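Local coordinates for cyclic nucleotide-binding protein (Brucella abortus biovar 1, PDB 5D1I) that is of unknown function but folds as a beta-barrel cyclic nucleotide-binding-like domain, of a family often assigned to DNA-binding transcription factors, at residues D14-L18 / Y61-T65; L23-F27 / F121-L125; E49-E53 / I68-E73; A94-Q98 / I116-F121. One frame throughout, in Å; residues are numbered along the deposited sequence.

Interaction 1: residues D14-L18 / Y61-T65; sequences DIRIL and YIIVT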
loop_
_atom_site.group_PDB
_atom_site.type_symbol
_atom_site.label_atom_id
_atom_site.label_comp_id
_atom_site.label_asym_id
_atom_site.label_seq_id
_atom_site.Cartn_x
_atom_site.Cartn_y
_atom_site.Cartn_z
ATOM N N ASP A 14 -7.806 -12.357 -2.721
ATOM C CA ASP A 14 -7.238 -11.345 -3.612
ATOM C C ASP A 14 -7.858 -9.976 -3.371
ATOM O O ASP A 14 -7.150 -8.979 -3.222
ATOM C CB ASP A 14 -7.431 -11.743 -5.075
ATOM C CG ASP A 14 -6.600 -12.940 -5.466
ATOM O OD1 ASP A 14 -5.702 -13.320 -4.684
ATOM O OD2 ASP A 14 -6.832 -13.499 -6.557
ATOM N N ILE A 15 -9.185 -9.939 -3.342
ATOM C CA ILE A 15 -9.916 -8.702 -3.102
ATOM C C ILE A 15 -9.505 -8.058 -1.777
ATOM O O ILE A 15 -9.246 -6.857 -1.723
ATOM C CB ILE A 15 -11.432 -8.944 -3.117
ATOM C CG1 ILE A 15 -11.889 -9.314 -4.535
ATOM C CG2 ILE A 15 -12.176 -7.717 -2.612
ATOM C CD1 ILE A 15 -13.370 -9.588 -4.649
ATOM N N ARG A 16 -9.428 -8.857 -0.717
ATOM C CA ARG A 16 -9.039 -8.329 0.588
ATOM C C ARG A 16 -7.638 -7.733 0.540
ATOM O O ARG A 16 -7.403 -6.640 1.054
ATOM C CB ARG A 16 -9.100 -9.412 1.669
ATOM C CG ARG A 16 -8.901 -8.855 3.074
ATOM C CD ARG A 16 -8.457 -9.920 4.068
ATOM N NE ARG A 16 -7.217 -10.576 3.660
ATOM C CZ ARG A 16 -6.001 -10.058 3.815
ATOM N NH1 ARG A 16 -5.843 -8.858 4.363
ATOM N NH2 ARG A 16 -4.938 -10.740 3.411
ATOM N N ILE A 17 -6.715 -8.456 -0.085
ATOM C CA ILE A 17 -5.329 -8.005 -0.182
ATOM C C ILE A 17 -5.229 -6.706 -0.977
ATOM O O ILE A 17 -4.587 -5.751 -0.541
ATOM C CB ILE A 17 -4.428 -9.073 -0.842
ATOM C CG1 ILE A 17 -4.245 -10.270 0.090
ATOM C CG2 ILE A 17 -3.073 -8.490 -1.183
ATOM C CD1 ILE A 17 -3.318 -11.328 -0.465
ATOM N N LEU A 18 -5.877 -6.674 -2.137
ATOM C CA LEU A 18 -5.847 -5.491 -2.993
ATOM C C LEU A 18 -6.463 -4.285 -2.296
ATOM O O LEU A 18 -6.079 -3.147 -2.556
ATOM C CB LEU A 18 -6.576 -5.761 -4.309
ATOM C CG LEU A 18 -5.906 -6.748 -5.267
ATOM C CD1 LEU A 18 -6.836 -7.073 -6.416
ATOM C CD2 LEU A 18 -4.593 -6.192 -5.793
ATOM N N TYR A 61 3.430 -5.206 -8.669
ATOM C CA TYR A 61 3.300 -6.567 -8.173
ATOM C C TYR A 61 2.901 -6.538 -6.710
ATOM O O TYR A 61 3.508 -5.829 -5.913
ATOM C CB TYR A 61 4.613 -7.338 -8.331
ATOM C CG TYR A 61 5.104 -7.466 -9.754
ATOM C CD1 TYR A 61 4.716 -8.538 -10.547
ATOM C CD2 TYR A 61 5.969 -6.525 -10.302
ATOM C CE1 TYR A 61 5.161 -8.666 -11.846
ATOM C CE2 TYR A 61 6.423 -6.647 -11.605
ATOM C CZ TYR A 61 6.013 -7.720 -12.370
ATOM O OH TYR A 61 6.458 -7.856 -13.666
ATOM N N ILE A 62 1.886 -7.317 -6.353
ATOM C CA ILE A 62 1.499 -7.444 -4.958
ATOM C C ILE A 62 1.750 -8.877 -4.528
ATOM O O ILE A 62 1.308 -9.815 -5.191
ATOM C CB ILE A 62 0.016 -7.072 -4.720
ATOM C CG1 ILE A 62 -0.246 -5.606 -5.085
ATOM C CG2 ILE A 62 -0.366 -7.312 -3.276
ATOM C CD1 ILE A 62 -0.620 -5.378 -6.535
ATOM N N ILE A 63 2.481 -9.045 -3.432
ATOM C CA ILE A 63 2.795 -10.379 -2.933
ATOM C C ILE A 63 1.601 -10.987 -2.213
ATOM O O ILE A 63 1.011 -10.357 -1.337
ATOM C CB ILE A 63 3.997 -10.359 -1.976
ATOM C CG1 ILE A 63 5.229 -9.791 -2.675
ATOM C CG2 ILE A 63 4.289 -11.765 -1.454
ATOM C CD1 ILE A 63 6.442 -9.691 -1.771
ATOM N N VAL A 64 1.251 -12.209 -2.595
ATOM C CA VAL A 64 0.204 -12.960 -1.919
ATOM C C VAL A 64 0.824 -13.926 -0.916
ATOM O O VAL A 64 0.531 -13.874 0.277
ATOM C CB VAL A 64 -0.670 -13.740 -2.916
ATOM C CG1 VAL A 64 -1.703 -14.584 -2.180
ATOM C CG2 VAL A 64 -1.349 -12.784 -3.883
ATOM N N THR A 65 1.682 -14.813 -1.408
ATOM C CA THR A 65 2.444 -15.699 -0.535
ATOM C C THR A 65 3.910 -15.706 -0.955
ATOM O O THR A 65 4.221 -15.527 -2.129
ATOM C CB THR A 65 1.903 -17.147 -0.554
ATOM O OG1 THR A 65 1.985 -17.675 -1.883
ATOM C CG2 THR A 65 0.459 -17.196 -0.078
#
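Leu18 N bonds back to Asp14 O at 2.8 Å, a helical turn that sets Ile17 and Leu18 against Ile62 and Val64 of the beta barrel. Here the N-terminal helix 11-18 of a cyclic nucleotide-binding-like domain packs on strand 56-63; the short segments, helix 14-18 and strand 61-63, run at 111° to each other. The contact itself is apolar. Ile17 carries most of it with two branches. Its chi1 of -70° puts CG1 beside the backbone N and leaves CG2 opposite it; CG2 slides past Ile62 in the opposite direction and touches Ile62 CG2 at 3.6 Å, while CD1, at the end of the other branch, meets Val64 CG1 at 4.0 Å, the two side chains crossing at about a right angle. At the far end of the helical turn Asp14 lies beside Val64, but its OD1 is held in a salt bridge by Arg41. Opposite Glu112 the strand carries a classic beta bulge, formed by Val64 and Thr65, placed where the chain turns a corner and Val64 reaches the helix. Leu18, which also packs on Leu35 of helix 29-38, rests its CD2 4.1 Å from Ile62 CD1.

Interaction 2: residues L23-F27 / F121-L125; sequences LFESF and FRRIL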
loop_
_atom_site.group_PDB
_atom_site.type_symbol
_atom_site.label_atom_id
_atom_site.label_comp_id
_atom_site.label_asym_id
_atom_site.label_seq_id
_atom_site.Cartn_x
_atom_site.Cartn_y
_atom_site.Cartn_z
ATOM N N LEU A 23 -3.210 2.901 -3.167
ATOM C CA LEU A 23 -3.764 3.415 -4.414
ATOM C C LEU A 23 -5.187 2.910 -4.664
ATOM O O LEU A 23 -5.963 3.560 -5.360
ATOM C CB LEU A 23 -2.855 3.039 -5.585
ATOM C CG LEU A 23 -3.030 3.804 -6.895
ATOM C CD1 LEU A 23 -2.932 5.301 -6.652
ATOM C CD2 LEU A 23 -1.981 3.353 -7.906
ATOM N N PHE A 24 -5.529 1.757 -4.091
ATOM C CA PHE A 24 -6.840 1.146 -4.323
ATOM C C PHE A 24 -7.778 1.387 -3.148
ATOM O O PHE A 24 -8.879 0.833 -3.108
ATOM C CB PHE A 24 -6.704 -0.364 -4.571
ATOM C CG PHE A 24 -5.656 -0.724 -5.587
ATOM C CD1 PHE A 24 -5.410 0.101 -6.673
ATOM C CD2 PHE A 24 -4.911 -1.882 -5.451
ATOM C CE1 PHE A 24 -4.441 -0.222 -7.603
ATOM C CE2 PHE A 24 -3.943 -2.211 -6.381
ATOM C CZ PHE A 24 -3.709 -1.381 -7.458
ATOM N N GLU A 25 -7.335 2.223 -2.209
ATOM C CA GLU A 25 -8.060 2.510 -0.966
ATOM C C GLU A 25 -9.544 2.823 -1.138
ATOM O O GLU A 25 -10.385 2.275 -0.427
ATOM C CB GLU A 25 -7.405 3.688 -0.233
ATOM C CG GLU A 25 -8.232 4.207 0.948
ATOM C CD GLU A 25 -7.905 5.646 1.335
ATOM O OE1 GLU A 25 -7.078 6.295 0.650
ATOM O OE2 GLU A 25 -8.488 6.131 2.328
ATOM N N SER A 26 -9.864 3.713 -2.067
ATOM C CA SER A 26 -11.231 4.206 -2.194
ATOM C C SER A 26 -12.088 3.381 -3.154
ATOM O O SER A 26 -13.229 3.747 -3.438
ATOM C CB SER A 26 -11.221 5.664 -2.648
ATOM O OG SER A 26 -10.565 5.795 -3.896
ATOM N N PHE A 27 -11.545 2.273 -3.647
ATOM C CA PHE A 27 -12.270 1.425 -4.592
ATOM C C PHE A 27 -13.480 0.759 -3.940
ATOM O O PHE A 27 -13.415 0.303 -2.798
ATOM C CB PHE A 27 -11.358 0.338 -5.173
ATOM C CG PHE A 27 -10.440 0.814 -6.270
ATOM C CD1 PHE A 27 -10.103 2.152 -6.396
ATOM C CD2 PHE A 27 -9.917 -0.091 -7.184
ATOM C CE1 PHE A 27 -9.255 2.577 -7.407
ATOM C CE2 PHE A 27 -9.072 0.327 -8.197
ATOM C CZ PHE A 27 -8.741 1.662 -8.308
ATOM N N PHE A 121 -5.470 -0.914 -14.548
ATOM C CA PHE A 121 -5.773 0.127 -13.578
ATOM C C PHE A 121 -6.506 1.290 -14.235
ATOM O O PHE A 121 -7.508 1.780 -13.711
ATOM C CB PHE A 121 -4.485 0.613 -12.911
ATOM C CG PHE A 121 -4.692 1.719 -11.918
ATOM C CD1 PHE A 121 -5.329 1.476 -10.713
ATOM C CD2 PHE A 121 -4.232 2.998 -12.182
ATOM C CE1 PHE A 121 -5.517 2.494 -9.790
ATOM C CE2 PHE A 121 -4.414 4.019 -11.261
ATOM C CZ PHE A 121 -5.059 3.763 -10.063
ATOM N N ARG A 122 -6.012 1.708 -15.396
ATOM C CA ARG A 122 -6.609 2.818 -16.132
ATOM C C ARG A 122 -8.046 2.521 -16.564
ATOM O O ARG A 122 -8.924 3.379 -16.445
ATOM C CB ARG A 122 -5.766 3.162 -17.366
ATOM C CG ARG A 122 -6.214 4.442 -18.067
ATOM C CD ARG A 122 -6.012 4.388 -19.573
ATOM N NE ARG A 122 -6.982 3.515 -20.229
ATOM C CZ ARG A 122 -6.665 2.441 -20.947
ATOM N NH1 ARG A 122 -5.396 2.100 -21.116
ATOM N NH2 ARG A 122 -7.621 1.709 -21.503
ATOM N N ARG A 123 -8.278 1.311 -17.072
ATOM C CA ARG A 123 -9.602 0.909 -17.553
ATOM C C ARG A 123 -10.648 0.966 -16.446
ATOM O O ARG A 123 -11.803 1.308 -16.686
ATOM C CB ARG A 123 -9.568 -0.504 -18.141
ATOM C CG ARG A 123 -8.819 -0.644 -19.453
ATOM C CD ARG A 123 -8.952 -2.057 -20.008
ATOM N NE ARG A 123 -10.255 -2.285 -20.631
ATOM C CZ ARG A 123 -10.746 -3.485 -20.923
ATOM N NH1 ARG A 123 -10.045 -4.576 -20.635
ATOM N NH2 ARG A 123 -11.940 -3.597 -21.495
ATOM N N ILE A 124 -10.241 0.621 -15.231
ATOM C CA ILE A 124 -11.162 0.627 -14.104
ATOM C C ILE A 124 -11.597 2.051 -13.768
ATOM O O ILE A 124 -12.751 2.293 -13.428
ATOM C CB ILE A 124 -10.532 -0.039 -12.872
ATOM C CG1 ILE A 124 -10.184 -1.492 -13.199
ATOM C CG2 ILE A 124 -11.473 0.027 -11.679
ATOM C CD1 ILE A 124 -9.872 -2.323 -12.002
ATOM N N LEU A 125 -10.676 2.997 -13.895
ATOM C CA LEU A 125 -10.977 4.387 -13.583
ATOM C C LEU A 125 -11.720 5.084 -14.723
ATOM O O LEU A 125 -11.996 6.280 -14.651
ATOM C CB LEU A 125 -9.691 5.140 -13.252
ATOM C CG LEU A 125 -8.978 4.627 -12.002
ATOM C CD1 LEU A 125 -7.787 5.498 -11.670
ATOM C CD2 LEU A 125 -9.943 4.570 -10.829
#
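Phe121 presses its ring, chiefly CE1 and CZ, against Leu23, Phe24 and Phe27. In the cyclic nucleotide-binding fold this is where the helix that follows the barrel, 118-124, meets the N-terminal helical part: a 3-10 segment and loop between helices 11-18 and 29-38, consistent with the N3A motif of such domains. The tight side is aromatic. With CG anti to the backbone N (chi1 178°), the Phe121 ring is carried out from the helix into this cluster. Phe121 CE1 sits 3.6 Å from Phe24 CE1, approaching the Phe24 ring at its edge, near the plane, and the same CE1 is 3.6 Å from Phe27 CZ. The Phe24 and Phe121 rings lean at 45° to each other with centroids 5.9 Å apart. From the same side of the Phe121 ring as Phe24 CE1, and with Phe27 CZ across the ring plane, Leu23 directs CD2 at the ring in an off-centre CH-pi contact, 4.3 Å from the centroid and 30° off the normal. A type I turn from Phe24 to Phe27, closed by Phe27 N to Phe24 O, brings the two phenylalanines together, and Phe24 CA lies over the centre of one face of the Phe27 ring.

Toward solvent the packing thins. Ile124, partly exposed, only brushes Phe27 and also leans on Gln31 and Leu35 of helix 29-38; Leu125 is exposed. Across the turn, Glu25 OE1 is bonded to Gly91 N of the second subunit. At the outer margin Leu125 CD2 stands 4.0 Å from Phe27 CE1.

Interaction 3: residues E49-E53 / I68-E73; sequences ELFRE and ITLFHE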
loop_
_atom_site.group_PDB
_atom_site.type_symbol
_atom_site.label_atom_id
_atom_site.label_comp_id
_atom_site.label_asym_id
_atom_site.label_seq_id
_atom_site.Cartn_x
_atom_site.Cartn_y
_atom_site.Cartn_z
ATOM N N GLU A 49 14.199 -13.521 -10.582
ATOM C CA GLU A 49 14.092 -12.078 -10.493
ATOM C C GLU A 49 12.882 -11.590 -11.253
ATOM O O GLU A 49 12.617 -12.013 -12.381
ATOM C CB GLU A 49 15.350 -11.412 -11.020
ATOM C CG GLU A 49 16.551 -11.669 -10.152
ATOM C CD GLU A 49 17.751 -10.890 -10.606
ATOM O OE1 GLU A 49 17.699 -9.642 -10.573
ATOM O OE2 GLU A 49 18.744 -11.530 -10.997
ATOM N N LEU A 50 12.143 -10.698 -10.607
ATOM C CA LEU A 50 10.948 -10.106 -11.175
ATOM C C LEU A 50 11.331 -9.048 -12.203
ATOM O O LEU A 50 10.734 -8.955 -13.275
ATOM C CB LEU A 50 10.099 -9.496 -10.060
ATOM C CG LEU A 50 8.581 -9.553 -10.181
ATOM C CD1 LEU A 50 8.142 -10.875 -10.785
ATOM C CD2 LEU A 50 7.968 -9.352 -8.808
ATOM N N PHE A 51 12.346 -8.262 -11.865
ATOM C CA PHE A 51 12.782 -7.156 -12.706
ATOM C C PHE A 51 14.177 -6.691 -12.317
ATOM O O PHE A 51 14.665 -7.012 -11.235
ATOM C CB PHE A 51 11.798 -5.988 -12.601
ATOM C CG PHE A 51 11.430 -5.629 -11.185
ATOM C CD1 PHE A 51 12.342 -5.008 -10.347
ATOM C CD2 PHE A 51 10.166 -5.905 -10.696
ATOM C CE1 PHE A 51 12.002 -4.673 -9.058
ATOM C CE2 PHE A 51 9.823 -5.574 -9.405
ATOM C CZ PHE A 51 10.739 -4.959 -8.584
ATOM N N ARG A 52 14.807 -5.913 -13.191
ATOM C CA ARG A 52 16.113 -5.349 -12.882
ATOM C C ARG A 52 15.969 -3.920 -12.373
ATOM O O ARG A 52 15.105 -3.175 -12.825
ATOM C CB ARG A 52 17.025 -5.392 -14.113
ATOM C CG ARG A 52 18.425 -4.836 -13.880
ATOM C CD ARG A 52 19.494 -5.752 -14.465
ATOM N NE ARG A 52 20.845 -5.276 -14.176
ATOM C CZ ARG A 52 21.759 -4.996 -15.103
ATOM N NH1 ARG A 52 21.476 -5.155 -16.390
ATOM N NH2 ARG A 52 22.962 -4.569 -14.743
ATOM N N GLU A 53 16.807 -3.557 -11.409
ATOM C CA GLU A 53 16.893 -2.189 -10.919
ATOM C C GLU A 53 17.133 -1.215 -12.072
ATOM O O GLU A 53 18.013 -1.433 -12.902
ATOM C CB GLU A 53 18.017 -2.085 -9.890
ATOM C CG GLU A 53 18.162 -0.740 -9.217
ATOM C CD GLU A 53 19.215 -0.769 -8.127
ATOM O OE1 GLU A 53 18.922 -0.330 -6.997
ATOM O OE2 GLU A 53 20.336 -1.243 -8.400
ATOM N N ILE A 68 10.293 -12.047 -0.920
ATOM C CA ILE A 68 11.117 -11.421 -1.936
ATOM C C ILE A 68 12.145 -10.518 -1.268
ATOM O O ILE A 68 11.799 -9.703 -0.414
ATOM C CB ILE A 68 10.261 -10.604 -2.923
ATOM C CG1 ILE A 68 9.522 -11.536 -3.885
ATOM C CG2 ILE A 68 11.114 -9.604 -3.692
ATOM C CD1 ILE A 68 8.516 -10.823 -4.767
ATOM N N THR A 69 13.410 -10.681 -1.637
ATOM C CA THR A 69 14.453 -9.788 -1.154
ATOM C C THR A 69 14.643 -8.611 -2.105
ATOM O O THR A 69 14.849 -8.799 -3.306
ATOM C CB THR A 69 15.788 -10.529 -0.981
ATOM O OG1 THR A 69 15.671 -11.459 0.097
ATOM C CG2 THR A 69 16.908 -9.552 -0.669
ATOM N N LEU A 70 14.550 -7.400 -1.562
ATOM C CA LEU A 70 14.832 -6.186 -2.315
ATOM C C LEU A 70 16.301 -5.837 -2.162
ATOM O O LEU A 70 16.849 -5.928 -1.065
ATOM C CB LEU A 70 13.965 -5.024 -1.831
ATOM C CG LEU A 70 12.454 -5.246 -1.782
ATOM C CD1 LEU A 70 11.754 -3.968 -1.342
ATOM C CD2 LEU A 70 11.934 -5.704 -3.137
ATOM N N PHE A 71 16.946 -5.432 -3.249
ATOM C CA PHE A 71 18.376 -5.164 -3.193
ATOM C C PHE A 71 18.805 -4.051 -4.142
ATOM O O PHE A 71 18.070 -3.682 -5.057
ATOM C CB PHE A 71 19.168 -6.445 -3.500
ATOM C CG PHE A 71 18.858 -7.055 -4.846
ATOM C CD1 PHE A 71 19.532 -6.639 -5.986
ATOM C CD2 PHE A 71 17.907 -8.053 -4.968
ATOM C CE1 PHE A 71 19.253 -7.203 -7.221
ATOM C CE2 PHE A 71 17.623 -8.617 -6.198
ATOM C CZ PHE A 71 18.296 -8.195 -7.324
ATOM N N HIS A 72 19.998 -3.515 -3.904
ATOM C CA HIS A 72 20.609 -2.560 -4.818
ATOM C C HIS A 72 21.788 -3.212 -5.520
ATOM O O HIS A 72 22.525 -3.979 -4.907
ATOM C CB HIS A 72 21.068 -1.301 -4.077
ATOM C CG HIS A 72 19.952 -0.366 -3.727
ATOM N ND1 HIS A 72 19.074 0.128 -4.667
ATOM C CD2 HIS A 72 19.575 0.171 -2.543
ATOM C CE1 HIS A 72 18.201 0.924 -4.077
ATOM N NE2 HIS A 72 18.481 0.967 -2.787
ATOM N N GLU A 73 21.961 -2.911 -6.801
ATOM C CA GLU A 73 23.095 -3.439 -7.549
ATOM C C GLU A 73 24.343 -2.612 -7.242
ATOM O O GLU A 73 24.457 -1.464 -7.672
ATOM C CB GLU A 73 22.798 -3.438 -9.050
ATOM C CG GLU A 73 23.336 -4.654 -9.791
ATOM C CD GLU A 73 22.425 -5.865 -9.684
ATOM O OE1 GLU A 73 21.205 -5.724 -9.924
ATOM O OE2 GLU A 73 22.934 -6.959 -9.362
HETATM O O HOH W 1 20.583 -9.408 -9.608
HETATM O O HOH W 2 18.319 -5.592 -10.508
#
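A histidine-carboxylate pair near the end of the barrel's four-stranded antiparallel sheet anchors the loop after strand 49-51 to strand 68-74. Glu53 runs out fully extended (chi1 -176°), far enough for its two oxygens to hold two consecutive residues. OE1 accepts from His72 ND1, nearly straight, with the imidazole and carboxylate planes only 20° apart; the modelled 2.4 Å between Glu53 OE1 and His72 ND1 is very short, so its exact length is doubtful. Glu53 OE2 takes the backbone N of Glu73 at 2.8 Å, met on its syn side but 30° out of the carboxylate plane. Together the two bonds fix the rotation of the carboxylate.

Glu73 folds back past Glu53, bent at chi2, its carboxylate plane almost perpendicular to that of Glu53. Water 2 ties them again, accepting from Glu53 N at 2.7 Å and donating to Glu73 OE1 at 2.9 Å. The like charges of the two glutamates are probably eased by Arg52, whose NE is 4.3 Å from Glu73 OE1, beyond a salt bridge. Glu49 OE1 comes to the edge of the Phe71 ring, 3.6 Å from CZ, while its OE2 makes a salt bridge with Arg78. At the Leu50 end the contact turns apolar, Leu50 CD2 meeting Ile68 CD1 at 4.3 Å.

The segments are not paired directly: strand 104-107 lies between strands 49-51 and 68-74 in the sheet, with strand 77-84 on the other side of 68-74, and Tyr61 of strand 56-63 backs Leu50 and Phe51.

Interaction 4: residues A94-Q98 / I116-F121; sequences ALIAQ and ISRSIF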
loop_
_atom_site.group_PDB
_atom_site.type_symbol
_atom_site.label_atom_id
_atom_site.label_comp_id
_atom_site.label_asym_id
_atom_site.label_seq_id
_atom_site.Cartn_x
_atom_site.Cartn_y
_atom_site.Cartn_z
ATOM N N ALA A 94 4.324 3.123 -10.561
ATOM C CA ALA A 94 4.331 2.886 -12.002
ATOM C C ALA A 94 2.926 2.989 -12.582
ATOM O O ALA A 94 2.761 3.252 -13.768
ATOM C CB ALA A 94 4.933 1.529 -12.319
ATOM N N LEU A 95 1.920 2.794 -11.735
ATOM C CA LEU A 95 0.528 2.806 -12.172
ATOM C C LEU A 95 0.030 4.213 -12.465
ATOM O O LEU A 95 -0.963 4.389 -13.177
ATOM C CB LEU A 95 -0.371 2.158 -11.114
ATOM C CG LEU A 95 -0.146 0.677 -10.803
ATOM C CD1 LEU A 95 -1.125 0.207 -9.740
ATOM C CD2 LEU A 95 -0.273 -0.167 -12.054
ATOM N N ILE A 96 0.709 5.218 -11.916
ATOM C CA ILE A 96 0.224 6.593 -12.024
ATOM C C ILE A 96 1.272 7.592 -12.501
ATOM O O ILE A 96 0.983 8.781 -12.615
ATOM C CB ILE A 96 -0.324 7.093 -10.673
ATOM C CG1 ILE A 96 0.784 7.114 -9.620
ATOM C CG2 ILE A 96 -1.489 6.224 -10.214
ATOM C CD1 ILE A 96 0.358 7.709 -8.294
ATOM N N ALA A 97 2.485 7.120 -12.774
ATOM C CA ALA A 97 3.552 8.011 -13.215
ATOM C C ALA A 97 4.612 7.261 -14.006
ATOM O O ALA A 97 4.700 6.039 -13.932
ATOM C CB ALA A 97 4.182 8.710 -12.022
ATOM N N GLN A 98 5.409 7.994 -14.776
ATOM C CA GLN A 98 6.497 7.368 -15.516
ATOM C C GLN A 98 7.625 7.065 -14.538
ATOM O O GLN A 98 8.183 7.972 -13.924
ATOM C CB GLN A 98 6.974 8.267 -16.660
ATOM C CG GLN A 98 7.850 7.543 -17.672
ATOM C CD GLN A 98 7.452 7.816 -19.109
ATOM O OE1 GLN A 98 8.214 8.416 -19.869
ATOM N NE2 GLN A 98 6.260 7.365 -19.496
ATOM N N ILE A 116 -0.498 -6.128 -11.552
ATOM C CA ILE A 116 -1.462 -5.145 -12.018
ATOM C C ILE A 116 -0.816 -4.279 -13.077
ATOM O O ILE A 116 0.109 -3.525 -12.783
ATOM C CB ILE A 116 -1.971 -4.242 -10.877
ATOM C CG1 ILE A 116 -2.462 -5.076 -9.697
ATOM C CG2 ILE A 116 -3.076 -3.319 -11.384
ATOM C CD1 ILE A 116 -3.721 -5.838 -9.986
ATOM N N SER A 117 -1.285 -4.392 -14.313
ATOM C CA SER A 117 -0.778 -3.531 -15.369
ATOM C C SER A 117 -1.342 -2.125 -15.231
ATOM O O SER A 117 -2.427 -1.920 -14.676
ATOM C CB SER A 117 -1.123 -4.097 -16.744
ATOM O OG SER A 117 -2.523 -4.086 -16.949
ATOM N N ARG A 118 -0.598 -1.154 -15.738
ATOM C CA ARG A 118 -1.083 0.212 -15.793
ATOM C C ARG A 118 -2.395 0.273 -16.579
ATOM O O ARG A 118 -3.345 0.942 -16.167
ATOM C CB ARG A 118 -0.023 1.118 -16.422
ATOM C CG ARG A 118 -0.325 2.595 -16.342
ATOM C CD ARG A 118 0.960 3.404 -16.290
ATOM N NE ARG A 118 1.928 2.974 -17.292
ATOM C CZ ARG A 118 3.233 3.226 -17.225
ATOM N NH1 ARG A 118 3.730 3.897 -16.193
ATOM N NH2 ARG A 118 4.039 2.803 -18.187
ATOM N N SER A 119 -2.455 -0.455 -17.691
ATOM C CA SER A 119 -3.634 -0.430 -18.557
ATOM C C SER A 119 -4.904 -0.927 -17.856
ATOM O O SER A 119 -5.981 -0.360 -18.044
ATOM C CB SER A 119 -3.384 -1.253 -19.822
ATOM O OG SER A 119 -3.352 -2.638 -19.533
ATOM N N ILE A 120 -4.780 -1.979 -17.050
ATOM C CA ILE A 120 -5.926 -2.498 -16.312
ATOM C C ILE A 120 -6.409 -1.463 -15.312
ATOM O O ILE A 120 -7.600 -1.165 -15.239
ATOM C CB ILE A 120 -5.593 -3.816 -15.577
ATOM C CG1 ILE A 120 -5.606 -4.985 -16.560
ATOM C CG2 ILE A 120 -6.603 -4.091 -14.471
ATOM C CD1 ILE A 120 -6.975 -5.267 -17.145
ATOM N N PHE A 121 -5.470 -0.914 -14.548
ATOM C CA PHE A 121 -5.773 0.127 -13.578
ATOM C C PHE A 121 -6.506 1.290 -14.235
ATOM O O PHE A 121 -7.508 1.780 -13.711
ATOM C CB PHE A 121 -4.485 0.613 -12.911
ATOM C CG PHE A 121 -4.692 1.719 -11.918
ATOM C CD1 PHE A 121 -5.329 1.476 -10.713
ATOM C CD2 PHE A 121 -4.232 2.998 -12.182
ATOM C CE1 PHE A 121 -5.517 2.494 -9.790
ATOM C CE2 PHE A 121 -4.414 4.019 -11.261
ATOM C CZ PHE A 121 -5.059 3.763 -10.063
#
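Leu95 and Arg118 dominate this contact between the turn 94-98, which probably corresponds to part of the phosphate-binding cassette of cyclic nucleotide-binding domains, and the junction of strand 111-117 with helix 118-124. Apolar packing comes first. Leu95 CD2 touches Ile116 CG2 at 4.3 Å, while Leu95 CB lies 4.1 Å from Phe121 CD2. Ile96 CG2 meets Phe121 CE2 at 3.8 Å; on the Ile96 side Met93 of the second subunit joins the packing.

Methyl against carbonyl is a second kind: Leu95 CD2 reaches over the strand end to lie 3.5 Å from Ile116 O.

The polar part belongs to Arg118. Its aliphatic chain passes alongside the backbone, CD only 3.1 Å from Ala94 O, then bends at chi3 (47°) to swing NH1 back to Ala94 O at 2.7 Å. With an N-H...O angle of 125° the hydrogen bond is weak. Ala97 O lies near the guanidinium plane at its edge, 3.3 Å from Arg118 NH1, but the angle is too poor for a bond. Arg118 also touches Asp58 of strand 56-63.

Within the second segment Ser117, at the N-cap position, shares a hydrogen bond between its OG and Ser119 OG at 3.1 Å.

For a positive group facing two carbonyl oxygens, the poor bond angle suggests a largely electrostatic attraction, added to the packing of Leu95.

How the interactions relate
Interaction 1 is the most buried, plain aliphatic packing of the N-terminal helix on the barrel, and it runs into interaction 4 where Ile62 CD1 meets Ile116 CG1 at 3.7 Å on neighbouring strands. Interactions 2 and 4 share Phe121 and helix 118-124 and lie about 10 Å apart, centre to centre; one is aromatic, the other joins apolar packing to an arginine on backbone oxygens. Interaction 3 sits on the other side of the chain's centre from interactions 1 and 2 and is the charged, water-bridged one, though Leu50 and Ile68 link it inward to Tyr61 and Ile63 of segment 61-65. Interactions 2, 3 and 4 each come within reach of the second subunit.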